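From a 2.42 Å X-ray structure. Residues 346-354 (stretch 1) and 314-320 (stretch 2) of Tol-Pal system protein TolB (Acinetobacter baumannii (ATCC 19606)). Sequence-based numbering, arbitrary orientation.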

ATOM      1  N   SER A 346       0.616  17.313   1.186  1.00 44.99           N
ATOM      2  CA  SER A 346       0.031  18.408   0.427  1.00 52.96           C
ATOM      3  C   SER A 346      -1.413  18.154   0.016  1.00 49.20           C
ATOM      4  O   SER A 346      -2.054  19.064  -0.520  1.00 49.74           O
ATOM      5  CB  SER A 346       0.868  18.687  -0.829  1.00 49.02           C
ATOM      6  OG  SER A 346       2.227  18.912  -0.499  1.00 55.17           O
ATOM      7  N   LEU A 347      -1.941  16.956   0.256  1.00 37.82           N
ATOM      8  CA  LEU A 347      -3.261  16.582  -0.231  1.00 43.91           C
ATOM      9  C   LEU A 347      -4.101  16.031   0.911  1.00 46.49           C
ATOM     10  O   LEU A 347      -3.645  15.163   1.662  1.00 50.20           O
ATOM     11  CB  LEU A 347      -3.156  15.546  -1.354  1.00 42.58           C
ATOM     12  CG  LEU A 347      -2.390  16.000  -2.596  1.00 32.17           C
ATOM     13  CD1 LEU A 347      -2.199  14.844  -3.562  1.00 27.67           C
ATOM     14  CD2 LEU A 347      -3.109  17.157  -3.269  1.00 31.82           C
ATOM     15  N   ASP A 348      -5.328  16.540   1.035  1.00 42.97           N
ATOM     16  CA  ASP A 348      -6.309  16.003   1.975  1.00 39.31           C
ATOM     17  C   ASP A 348      -6.908  14.750   1.339  1.00 37.09           C
ATOM     18  O   ASP A 348      -8.005  14.753   0.774  1.00 44.68           O
ATOM     19  CB  ASP A 348      -7.369  17.048   2.301  1.00 36.46           C
ATOM     20  CG  ASP A 348      -8.461  16.515   3.206  1.00 41.80           C
ATOM     21  OD1 ASP A 348      -8.148  15.711   4.108  1.00 39.58           O
ATOM     22  OD2 ASP A 348      -9.633  16.904   3.017  1.00 46.73           O
ATOM     23  N   GLU A 349      -6.154  13.656   1.430  1.00 34.66           N
ATOM     24  CA  GLU A 349      -6.477  12.426   0.725  1.00 37.50           C
ATOM     25  C   GLU A 349      -6.124  11.233   1.602  1.00 39.64           C
ATOM     26  O   GLU A 349      -5.192  11.289   2.408  1.00 36.62           O
ATOM     27  CB  GLU A 349      -5.732  12.353  -0.615  1.00 36.53           C
ATOM     28  CG  GLU A 349      -6.219  11.278  -1.567  1.00 33.18           C
ATOM     29  CD  GLU A 349      -6.011  11.664  -3.019  1.00 39.39           C
ATOM     30  OE1 GLU A 349      -6.768  12.521  -3.523  1.00 33.98           O
ATOM     31  OE2 GLU A 349      -5.082  11.124  -3.653  1.00 41.84           O
ATOM     32  N   SER A 350      -6.872  10.151   1.428  1.00 40.25           N
ATOM     33  CA  SER A 350      -6.732   8.995   2.304  1.00 37.79           C
ATOM     34  C   SER A 350      -5.390   8.303   2.084  1.00 39.30           C
ATOM     35  O   SER A 350      -4.988   8.090   0.933  1.00 34.02           O
ATOM     36  CB  SER A 350      -7.871   8.008   2.060  1.00 33.87           C
ATOM     37  OG  SER A 350      -8.163   7.267   3.232  1.00 44.09           O
ATOM     38  N   PRO A 351      -4.674   7.946   3.141  1.00 34.58           N
ATOM     39  CA  PRO A 351      -3.502   7.079   3.003  1.00 33.33           C
ATOM     40  C   PRO A 351      -3.950   5.625   2.893  1.00 35.70           C
ATOM     41  O   PRO A 351      -5.140   5.313   2.890  1.00 34.63           O
ATOM     42  CB  PRO A 351      -2.707   7.332   4.292  1.00 38.27           C
ATOM     43  CG  PRO A 351      -3.549   8.267   5.141  1.00 28.13           C
ATOM     44  CD  PRO A 351      -4.913   8.335   4.538  1.00 37.13           C
ATOM     45  N   SER A 352      -2.971   4.727   2.802  1.00 34.80           N
ATOM     46  CA  SER A 352      -3.267   3.307   2.667  1.00 29.78           C
ATOM     47  C   SER A 352      -2.174   2.494   3.341  1.00 33.58           C
ATOM     48  O   SER A 352      -0.989   2.670   3.038  1.00 32.67           O
ATOM     49  CB  SER A 352      -3.399   2.908   1.193  1.00 37.17           C
ATOM     50  OG  SER A 352      -4.156   1.719   1.051  1.00 35.69           O
ATOM     51  N   PHE A 353      -2.578   1.607   4.245  1.00 26.81           N
ATOM     52  CA  PHE A 353      -1.644   0.755   4.964  1.00 28.02           C
ATOM     53  C   PHE A 353      -1.162  -0.390   4.082  1.00 30.42           C
ATOM     54  O   PHE A 353      -1.905  -0.922   3.252  1.00 32.64           O
ATOM     55  CB  PHE A 353      -2.301   0.183   6.220  1.00 28.86           C
ATOM     56  CG  PHE A 353      -2.000   0.954   7.473  1.00 36.16           C
ATOM     57  CD1 PHE A 353      -0.704   1.047   7.953  1.00 39.58           C
ATOM     58  CD2 PHE A 353      -3.018   1.571   8.181  1.00 28.33           C
ATOM     59  CE1 PHE A 353      -0.428   1.751   9.112  1.00 47.31           C
ATOM     60  CE2 PHE A 353      -2.749   2.274   9.340  1.00 38.83           C
ATOM     61  CZ  PHE A 353      -1.453   2.365   9.806  1.00 35.01           C
ATOM     62  N   SER A 354       0.097  -0.769   4.272  1.00 27.98           N
ATOM     63  CA  SER A 354       0.590  -1.987   3.654  1.00 36.59           C
ATOM     64  C   SER A 354       0.080  -3.200   4.431  1.00 27.97           C
ATOM     65  O   SER A 354      -0.237  -3.093   5.619  1.00 35.31           O
ATOM     66  CB  SER A 354       2.116  -1.990   3.619  1.00 33.40           C
ATOM     67  OG  SER A 354       2.659  -2.086   4.924  1.00 32.46           O
TER
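Stretch 2 (314-320) KKIALVH

Stretch 2 is extended: Lys-315 through His-320 form a strand, with phi between -146° and -95° and psi between 120° and 174°. Stretch 1 is mostly loop, and only Ser-352 and Phe-353 are assigned to a strand. Its one internal backbone hydrogen bond, a weak one, runs from Glu-349 N to Leu-347 O at 2.9 Å. The vectors from CA 347 to CA 353 and from CA 315 to CA 319 lie 170° apart, so the two segments run nearly antiparallel. The register follows from the CA positions: Asp-348 CA is 6.5 Å from Val-319 CA, and Pro-351 CA is 6.1 Å from Ala-317 CA. No hydrogen bond crosses between the segments, so the antiparallel course is not that of two paired sheet strands; the contact, which buries 363 Å² in total, rests on packing.

The CA-to-CB bonds alternate along stretch 2. Those of Lys-315, Ala-317 and Val-319 point toward stretch 1, while those of Ile-316 and Leu-318 point away, as expected for an extended chain. From stretch 1, Pro-351 and Phe-353 point toward the strand. Ala-317 meets both: its CB lies 3.9 Å from Pro-351 CG and 3.5 Å from Phe-353 CE2, two apolar contacts on one methyl group. The phenyl ring also reaches the backbone, with Phe-353 CE2 3.3 Å from Ala-317 N; Ile-316 C lies at the ring edge, 3.8 Å from the same CE2. Lys-315 CB approaches Phe-353 CZ at 3.7 Å, but the lysine's end leads away, and its NZ is hydrogen-bonded elsewhere in the structure.

At the other end, Val-319 CG2 lies 3.2 Å from Glu-349 O, and its CG1 is 3.5 Å from Asp-348 OD1. The Asp-348 CA-to-CB bond points sideways, yet its chi1 of 176° (t) accompanies a carboxylate that comes nearer the strand.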

ATOM      1  N   LYS A 314      -5.234  -2.512  14.672  1.00 42.90           N
ATOM      2  CA  LYS A 314      -4.815  -1.744  15.837  1.00 45.57           C
ATOM      3  C   LYS A 314      -4.289  -0.359  15.490  1.00 41.39           C
ATOM      4  O   LYS A 314      -3.905   0.384  16.400  1.00 47.77           O
ATOM      5  CB  LYS A 314      -3.746  -2.513  16.625  1.00 49.84           C
ATOM      6  CG  LYS A 314      -3.848  -4.027  16.529  1.00 51.86           C
ATOM      7  CD  LYS A 314      -3.608  -4.690  17.876  1.00 69.93           C
ATOM      8  CE  LYS A 314      -3.872  -6.187  17.804  1.00 74.02           C
ATOM      9  NZ  LYS A 314      -5.151  -6.492  17.103  1.00 72.32           N
ATOM     10  N   LYS A 315      -4.256   0.014  14.211  1.00 42.16           N
ATOM     11  CA  LYS A 315      -3.705   1.293  13.792  1.00 28.35           C
ATOM     12  C   LYS A 315      -4.646   1.984  12.815  1.00 40.06           C
ATOM     13  O   LYS A 315      -5.436   1.337  12.120  1.00 39.16           O
ATOM     14  CB  LYS A 315      -2.322   1.130  13.140  1.00 26.93           C
ATOM     15  CG  LYS A 315      -1.334   0.316  13.960  1.00 33.32           C
ATOM     16  CD  LYS A 315      -0.578   1.197  14.941  1.00 44.38           C
ATOM     17  CE  LYS A 315       0.557   0.435  15.607  1.00 52.26           C
ATOM     18  NZ  LYS A 315       0.776   0.879  17.012  1.00 36.84           N
ATOM     19  N   ILE A 316      -4.546   3.311  12.767  1.00 39.36           N
ATOM     20  CA  ILE A 316      -5.327   4.141  11.859  1.00 27.28           C
ATOM     21  C   ILE A 316      -4.381   5.122  11.181  1.00 33.35           C
ATOM     22  O   ILE A 316      -3.709   5.907  11.859  1.00 40.73           O
ATOM     23  CB  ILE A 316      -6.448   4.905  12.584  1.00 31.81           C
ATOM     24  CG1 ILE A 316      -7.545   3.948  13.053  1.00 40.81           C
ATOM     25  CG2 ILE A 316      -7.031   5.981  11.677  1.00 31.28           C
ATOM     26  CD1 ILE A 316      -8.626   4.624  13.874  1.00 34.97           C
ATOM     27  N   ALA A 317      -4.328   5.078   9.853  1.00 28.77           N
ATOM     28  CA  ALA A 317      -3.644   6.095   9.066  1.00 34.13           C
ATOM     29  C   ALA A 317      -4.667   7.130   8.626  1.00 30.86           C
ATOM     30  O   ALA A 317      -5.704   6.779   8.054  1.00 36.89           O
ATOM     31  CB  ALA A 317      -2.943   5.482   7.852  1.00 26.52           C
ATOM     32  N   LEU A 318      -4.381   8.401   8.896  1.00 27.55           N
ATOM     33  CA  LEU A 318      -5.361   9.453   8.680  1.00 39.27           C
ATOM     34  C   LEU A 318      -4.659  10.729   8.242  1.00 31.36           C
ATOM     35  O   LEU A 318      -3.429  10.812   8.208  1.00 26.49           O
ATOM     36  CB  LEU A 318      -6.187   9.712   9.945  1.00 33.36           C
ATOM     37  CG  LEU A 318      -5.425  10.294  11.140  1.00 36.09           C
ATOM     38  CD1 LEU A 318      -6.314  11.235  11.934  1.00 37.34           C
ATOM     39  CD2 LEU A 318      -4.883   9.190  12.039  1.00 24.03           C
ATOM     40  N   VAL A 319      -5.467  11.729   7.903  1.00 28.43           N
ATOM     41  CA  VAL A 319      -4.989  13.071   7.597  1.00 33.89           C
ATOM     42  C   VAL A 319      -5.241  13.939   8.822  1.00 36.59           C
ATOM     43  O   VAL A 319      -6.388  14.092   9.259  1.00 34.60           O
ATOM     44  CB  VAL A 319      -5.680  13.647   6.351  1.00 33.49           C
ATOM     45  CG1 VAL A 319      -5.505  15.158   6.295  1.00 34.78           C
ATOM     46  CG2 VAL A 319      -5.125  12.998   5.097  1.00 23.72           C
ATOM     47  N   HIS A 320      -4.171  14.500   9.379  1.00 37.42           N
ATOM     48  CA  HIS A 320      -4.228  15.258  10.619  1.00 42.92           C
ATOM     49  C   HIS A 320      -3.758  16.680  10.357  1.00 49.36           C
ATOM     50  O   HIS A 320      -2.734  16.888   9.698  1.00 56.18           O
ATOM     51  CB  HIS A 320      -3.366  14.595  11.696  1.00 40.89           C
ATOM     52  CG  HIS A 320      -3.453  15.253  13.037  1.00 52.61           C
ATOM     53  ND1 HIS A 320      -4.457  14.973  13.939  1.00 54.07           N
ATOM     54  CD2 HIS A 320      -2.653  16.167  13.635  1.00 53.58           C
ATOM     55  CE1 HIS A 320      -4.276  15.694  15.032  1.00 60.46           C
ATOM     56  NE2 HIS A 320      -3.189  16.427  14.872  1.00 63.01           N
TER